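Local coordinates for protein hydrolase (Burkholderia cenocepacia, PDB 4QKU) that probably hydrolyses fumarylacetoacetate to fumarate and acetoacetate, the last step of phenylalanine and tyrosine breakdown, at residues Gln63-Ala68 with Gln128-Gln133; Thr335-Thr340 with Glu394-Asn399. All coordinates share one frame; numbering follows the deposited sequence.

The two contacts lie in different regions of the chain, about 36 Å apart between centres and about 21 Å at their nearest atoms, and share no secondary-structure element. Interaction 1, in the N-terminal region, joins two neighbouring strands of an antiparallel sheet through three backbone hydrogen bonds and one amide side chain, and buries 486 Å². Interaction 2, in the C-terminal hydrolase region, has no backbone ladder: a threonine hydroxyl, one water and a small apolar touch join strand 335-341 to the short strand 396-397 and the loop that follows, with 197 Å² buried. Both are partly buried, but the second includes exposed residues at its loop end, where the water sits.

Interaction 1 (Gln63-Ala68 with Gln128-Gln133); sequences QIVDLA and QVLVAQ
Ile64 and Val131 form the hydrogen-bonded pair of an antiparallel strand pairing, with Ile64 N to Val131 O at 2.7 Å and Val131 N to Ile64 O at 3.0 Å. Asp66 N adds a nearly straight bond to Val129 O (2.9 Å, 170°), closing the ladder where helix 123-129 ends. Gln63 can be followed outward: its CB lies near Val131 O, the bend at chi2 (-67°) brings CD beside Ala132 CA, OE1 is 3.7 Å from Leu130 CB, and NE2 lies near Ala132 CB. Gln133 CG comes to 3.6 Å from Ile64 CG1, the two side chains crossing at about a right angle. Beyond CG the chain runs extended, and Gln133 NE2 donates to Gln63 O at 2.9 Å from above the carbonyl plane (44° out of it), while Gln63 O stays close to the plane of the Gln133 amide. Gln133 NE2 also makes a weak hydrogen bond to Gly61 O. Val65 CG2 and Leu130 CD2 meet side by side at 4.0 Å. Asp66 OD1 caps Ala69 N at the start of helix 67-72, while OD2 forms a salt bridge with Arg55 NE. Strand 130-132 is outermost in this chain's five-stranded antiparallel sheet, and strand 63-66 connects it to 55-60.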
loop_
_atom_site.group_PDB
_atom_site.type_symbol
_atom_site.label_atom_id
_atom_site.label_comp_id
_atom_site.label_asym_id
_atom_site.label_seq_id
_atom_site.Cartn_x
_atom_site.Cartn_y
_atom_site.Cartn_z
ATOM N N GLN B 63 5.430 -33.094 4.781
ATOM C CA GLN B 63 6.744 -32.593 5.152
ATOM C C GLN B 63 6.993 -31.219 4.539
ATOM O O GLN B 63 6.230 -30.760 3.690
ATOM C CB GLN B 63 7.828 -33.526 4.593
ATOM C CG GLN B 63 7.802 -34.940 5.101
ATOM C CD GLN B 63 8.151 -34.999 6.572
ATOM O OE1 GLN B 63 9.250 -34.624 6.981
ATOM N NE2 GLN B 63 7.212 -35.496 7.383
ATOM N N ILE B 64 8.101 -30.604 4.960
ATOM C CA ILE B 64 8.642 -29.408 4.346
ATOM C C ILE B 64 10.120 -29.604 4.044
ATOM O O ILE B 64 10.892 -30.054 4.872
ATOM C CB ILE B 64 8.506 -28.174 5.245
ATOM C CG1 ILE B 64 7.026 -27.922 5.555
ATOM C CG2 ILE B 64 9.120 -26.931 4.583
ATOM C CD1 ILE B 64 6.779 -26.880 6.634
ATOM N N VAL B 65 10.491 -29.228 2.829
ATOM C CA VAL B 65 11.866 -29.182 2.410
ATOM C C VAL B 65 12.519 -27.861 2.891
ATOM O O VAL B 65 12.125 -26.763 2.509
ATOM C CB VAL B 65 11.969 -29.300 0.886
ATOM C CG1 VAL B 65 13.421 -29.399 0.460
ATOM C CG2 VAL B 65 11.221 -30.543 0.422
ATOM N N ASP B 66 13.552 -28.021 3.700
ATOM C CA ASP B 66 14.335 -26.918 4.186
ATOM C C ASP B 66 15.326 -26.570 3.090
ATOM O O ASP B 66 16.377 -27.174 3.001
ATOM C CB ASP B 66 15.059 -27.337 5.475
ATOM C CG ASP B 66 15.718 -26.171 6.196
ATOM O OD1 ASP B 66 16.290 -25.272 5.536
ATOM O OD2 ASP B 66 15.710 -26.171 7.450
ATOM N N LEU B 67 15.002 -25.556 2.296
ATOM C CA LEU B 67 15.861 -25.155 1.181
ATOM C C LEU B 67 17.307 -24.762 1.573
ATOM O O LEU B 67 18.239 -25.142 0.886
ATOM C CB LEU B 67 15.219 -24.021 0.366
ATOM C CG LEU B 67 13.889 -24.338 -0.312
ATOM C CD1 LEU B 67 13.440 -23.177 -1.195
ATOM C CD2 LEU B 67 13.999 -25.619 -1.138
ATOM N N ALA B 68 17.473 -23.987 2.644
ATOM C CA ALA B 68 18.802 -23.580 3.107
ATOM C C ALA B 68 19.655 -24.781 3.430
ATOM O O ALA B 68 20.776 -24.895 2.940
ATOM C CB ALA B 68 18.705 -22.682 4.338
ATOM N N GLN B 128 17.928 -33.998 8.724
ATOM C CA GLN B 128 18.386 -32.603 8.781
ATOM C C GLN B 128 17.717 -31.674 7.750
ATOM O O GLN B 128 17.707 -30.463 7.964
ATOM C CB GLN B 128 19.910 -32.495 8.676
ATOM N N VAL B 129 17.169 -32.197 6.650
ATOM C CA VAL B 129 16.635 -31.324 5.596
ATOM C C VAL B 129 15.119 -31.360 5.425
ATOM O O VAL B 129 14.558 -30.584 4.649
ATOM C CB VAL B 129 17.292 -31.612 4.234
ATOM C CG1 VAL B 129 18.808 -31.584 4.368
ATOM C CG2 VAL B 129 16.827 -32.938 3.662
ATOM N N LEU B 130 14.459 -32.247 6.143
ATOM C CA LEU B 130 13.021 -32.323 6.097
ATOM C C LEU B 130 12.473 -32.049 7.480
ATOM O O LEU B 130 13.024 -32.496 8.491
ATOM C CB LEU B 130 12.573 -33.700 5.638
ATOM C CG LEU B 130 13.062 -34.104 4.248
ATOM C CD1 LEU B 130 12.618 -35.538 3.948
ATOM C CD2 LEU B 130 12.566 -33.163 3.170
ATOM N N VAL B 131 11.346 -31.348 7.504
ATOM C CA VAL B 131 10.689 -30.984 8.732
ATOM C C VAL B 131 9.210 -31.266 8.552
ATOM O O VAL B 131 8.619 -30.850 7.566
ATOM C CB VAL B 131 10.907 -29.496 9.021
ATOM C CG1 VAL B 131 10.056 -29.046 10.197
ATOM C CG2 VAL B 131 12.386 -29.225 9.289
ATOM N N ALA B 132 8.613 -31.971 9.500
ATOM C CA ALA B 132 7.191 -32.277 9.411
ATOM C C ALA B 132 6.397 -30.974 9.547
ATOM O O ALA B 132 6.747 -30.113 10.367
ATOM C CB ALA B 132 6.774 -33.296 10.474
ATOM N N GLN B 133 5.363 -30.832 8.725
ATOM C CA GLN B 133 4.486 -29.668 8.787
ATOM C C GLN B 133 3.895 -29.534 10.174
ATOM O O GLN B 133 3.761 -28.433 10.681
ATOM C CB GLN B 133 3.398 -29.762 7.721
ATOM C CG GLN B 133 3.942 -29.524 6.315
ATOM C CD GLN B 133 2.916 -29.778 5.214
ATOM O OE1 GLN B 133 1.748 -29.395 5.342
ATOM N NE2 GLN B 133 3.343 -30.402 4.127
#

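Interaction 2 (Thr335-Thr340 with Glu394-Asn399)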
loop_
_atom_site.group_PDB
_atom_site.type_symbol
_atom_site.label_atom_id
_atom_site.label_comp_id
_atom_site.label_asym_id
_atom_site.label_seq_id
_atom_site.Cartn_x
_atom_site.Cartn_y
_atom_site.Cartn_z
ATOM N N THR B 335 -19.183 -26.240 8.446
ATOM C CA THR B 335 -20.228 -26.197 7.442
ATOM C C THR B 335 -19.641 -25.641 6.145
ATOM O O THR B 335 -19.054 -24.571 6.151
ATOM C CB THR B 335 -21.400 -25.303 7.904
ATOM O OG1 THR B 335 -21.899 -25.761 9.166
ATOM C CG2 THR B 335 -22.537 -25.310 6.896
ATOM N N SER B 336 -19.803 -26.375 5.040
ATOM C CA SER B 336 -19.461 -25.893 3.710
ATOM C C SER B 336 -20.510 -24.867 3.276
ATOM O O SER B 336 -21.677 -25.196 3.145
ATOM C CB SER B 336 -19.442 -27.054 2.711
ATOM O OG SER B 336 -19.339 -26.608 1.361
ATOM N N ILE B 337 -20.109 -23.618 3.081
ATOM C CA ILE B 337 -21.072 -22.577 2.747
ATOM C C ILE B 337 -20.949 -22.083 1.318
ATOM O O ILE B 337 -21.849 -21.423 0.813
ATOM C CB ILE B 337 -20.999 -21.397 3.749
ATOM C CG1 ILE B 337 -19.639 -20.680 3.674
ATOM C CG2 ILE B 337 -21.262 -21.883 5.169
ATOM C CD1 ILE B 337 -19.566 -19.384 4.464
ATOM N N CYS B 338 -19.824 -22.356 0.671
ATOM C CA CYS B 338 -19.608 -21.884 -0.698
ATOM C C CYS B 338 -18.753 -22.877 -1.448
ATOM O O CYS B 338 -17.728 -23.323 -0.945
ATOM C CB CYS B 338 -18.927 -20.510 -0.714
ATOM S SG CYS B 338 -18.458 -19.932 -2.376
ATOM N N ARG B 339 -19.197 -23.245 -2.638
ATOM C CA ARG B 339 -18.384 -24.012 -3.556
ATOM C C ARG B 339 -18.392 -23.264 -4.865
ATOM O O ARG B 339 -19.450 -22.970 -5.418
ATOM C CB ARG B 339 -18.957 -25.422 -3.743
ATOM C CG ARG B 339 -18.460 -26.445 -2.729
ATOM C CD ARG B 339 -19.583 -27.368 -2.204
ATOM N NE ARG B 339 -20.425 -26.705 -1.178
ATOM C CZ ARG B 339 -21.759 -26.561 -1.195
ATOM N NH1 ARG B 339 -22.508 -27.004 -2.193
ATOM N NH2 ARG B 339 -22.349 -25.931 -0.179
ATOM N N THR B 340 -17.227 -22.935 -5.375
ATOM C CA THR B 340 -17.199 -22.257 -6.653
ATOM C C THR B 340 -15.878 -22.595 -7.356
ATOM O O THR B 340 -15.164 -23.530 -6.939
ATOM C CB THR B 340 -17.469 -20.726 -6.479
ATOM O OG1 THR B 340 -17.712 -20.130 -7.748
ATOM C CG2 THR B 340 -16.295 -20.006 -5.772
ATOM N N GLU B 394 -31.802 -14.448 4.362
ATOM C CA GLU B 394 -31.909 -15.915 4.360
ATOM C C GLU B 394 -30.701 -16.495 5.124
ATOM O O GLU B 394 -29.639 -16.709 4.549
ATOM C CB GLU B 394 -32.034 -16.491 2.931
ATOM N N PRO B 395 -30.861 -16.757 6.432
ATOM C CA PRO B 395 -29.721 -17.307 7.175
ATOM C C PRO B 395 -29.270 -18.696 6.688
ATOM O O PRO B 395 -30.051 -19.434 6.116
ATOM C CB PRO B 395 -30.236 -17.394 8.614
ATOM C CG PRO B 395 -31.430 -16.498 8.670
ATOM C CD PRO B 395 -32.017 -16.475 7.298
ATOM N N VAL B 396 -27.998 -19.009 6.896
ATOM C CA VAL B 396 -27.403 -20.279 6.508
ATOM C C VAL B 396 -27.523 -21.261 7.668
ATOM O O VAL B 396 -27.094 -20.945 8.783
ATOM C CB VAL B 396 -25.895 -20.098 6.183
ATOM C CG1 VAL B 396 -25.212 -21.426 5.950
ATOM C CG2 VAL B 396 -25.710 -19.240 4.940
ATOM N N ALA B 397 -28.095 -22.436 7.407
ATOM C CA ALA B 397 -28.162 -23.516 8.393
ATOM C C ALA B 397 -26.792 -24.143 8.559
ATOM O O ALA B 397 -26.093 -24.359 7.583
ATOM C CB ALA B 397 -29.162 -24.570 7.944
ATOM N N LEU B 398 -26.382 -24.402 9.790
ATOM C CA LEU B 398 -25.087 -25.038 10.038
ATOM C C LEU B 398 -25.188 -26.553 10.300
ATOM O O LEU B 398 -26.072 -27.049 11.012
ATOM C CB LEU B 398 -24.408 -24.390 11.237
ATOM C CG LEU B 398 -24.234 -22.876 11.240
ATOM C CD1 LEU B 398 -23.519 -22.432 12.511
ATOM C CD2 LEU B 398 -23.467 -22.415 10.004
ATOM N N ASN B 399 -24.259 -27.278 9.699
ATOM C CA ASN B 399 -24.027 -28.668 10.005
ATOM C C ASN B 399 -23.782 -28.782 11.504
ATOM O O ASN B 399 -22.844 -28.174 12.037
ATOM C CB ASN B 399 -22.808 -29.156 9.235
ATOM C CG ASN B 399 -22.494 -30.604 9.506
ATOM O OD1 ASN B 399 -23.388 -31.418 9.612
ATOM N ND2 ASN B 399 -21.217 -30.926 9.634
HETATM O O HOH W 1 -20.720 -26.731 11.305
#
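Thr335 and Asn399 bring their backbones together at one end of the contact, CA to CA 5.2 Å, whereas Ile337 and Val396 stand 7.7 Å apart between CA atoms, so the segments meet without a backbone ladder, through a side-chain-to-backbone bond, a water and an apolar touch. The hydroxyl of Thr335 is the hub. OG1 lies anti to the carbonyl carbon (chi1 -56°) and accepts a bent hydrogen bond from Asn399 N at 2.9 Å, with an angle of 131° at the hydrogen. The same OG1 donates to a water at 2.6 Å, and that water donates in turn to Asn399 O at 2.7 Å. Asn399 is thereby gripped through both its backbone N and its backbone O, directly at one and through the water at the other. Leu398 CB and Asn399 CB also approach OG1, and Leu398 CD2 lies near Thr335 CB. The methyl CG2 of Thr335, anti to the backbone N, rests 3.7 Å from Ala397 O. Farther along, Ile337 CG2 meets Val396 CG1 at 4.1 Å, the two side chains crossing at about a right angle. The Ile337 side chain is about 11 Å from those of Glu222, a predicted calcium ligand, and Thr373, predicted to bind substrate, so the contact appears to lie outside that site. Ile337 also packs on Leu385 and Leu388 of helix 385-388, and with Cys338 it faces Val324 in a classic beta bulge. Strand 335-341 pairs antiparallel with strand 317-327 of a mixed sheet; the contact joins it to strand 396-397, which pairs in turn with 403-404, and to the loop residues just after 396-397.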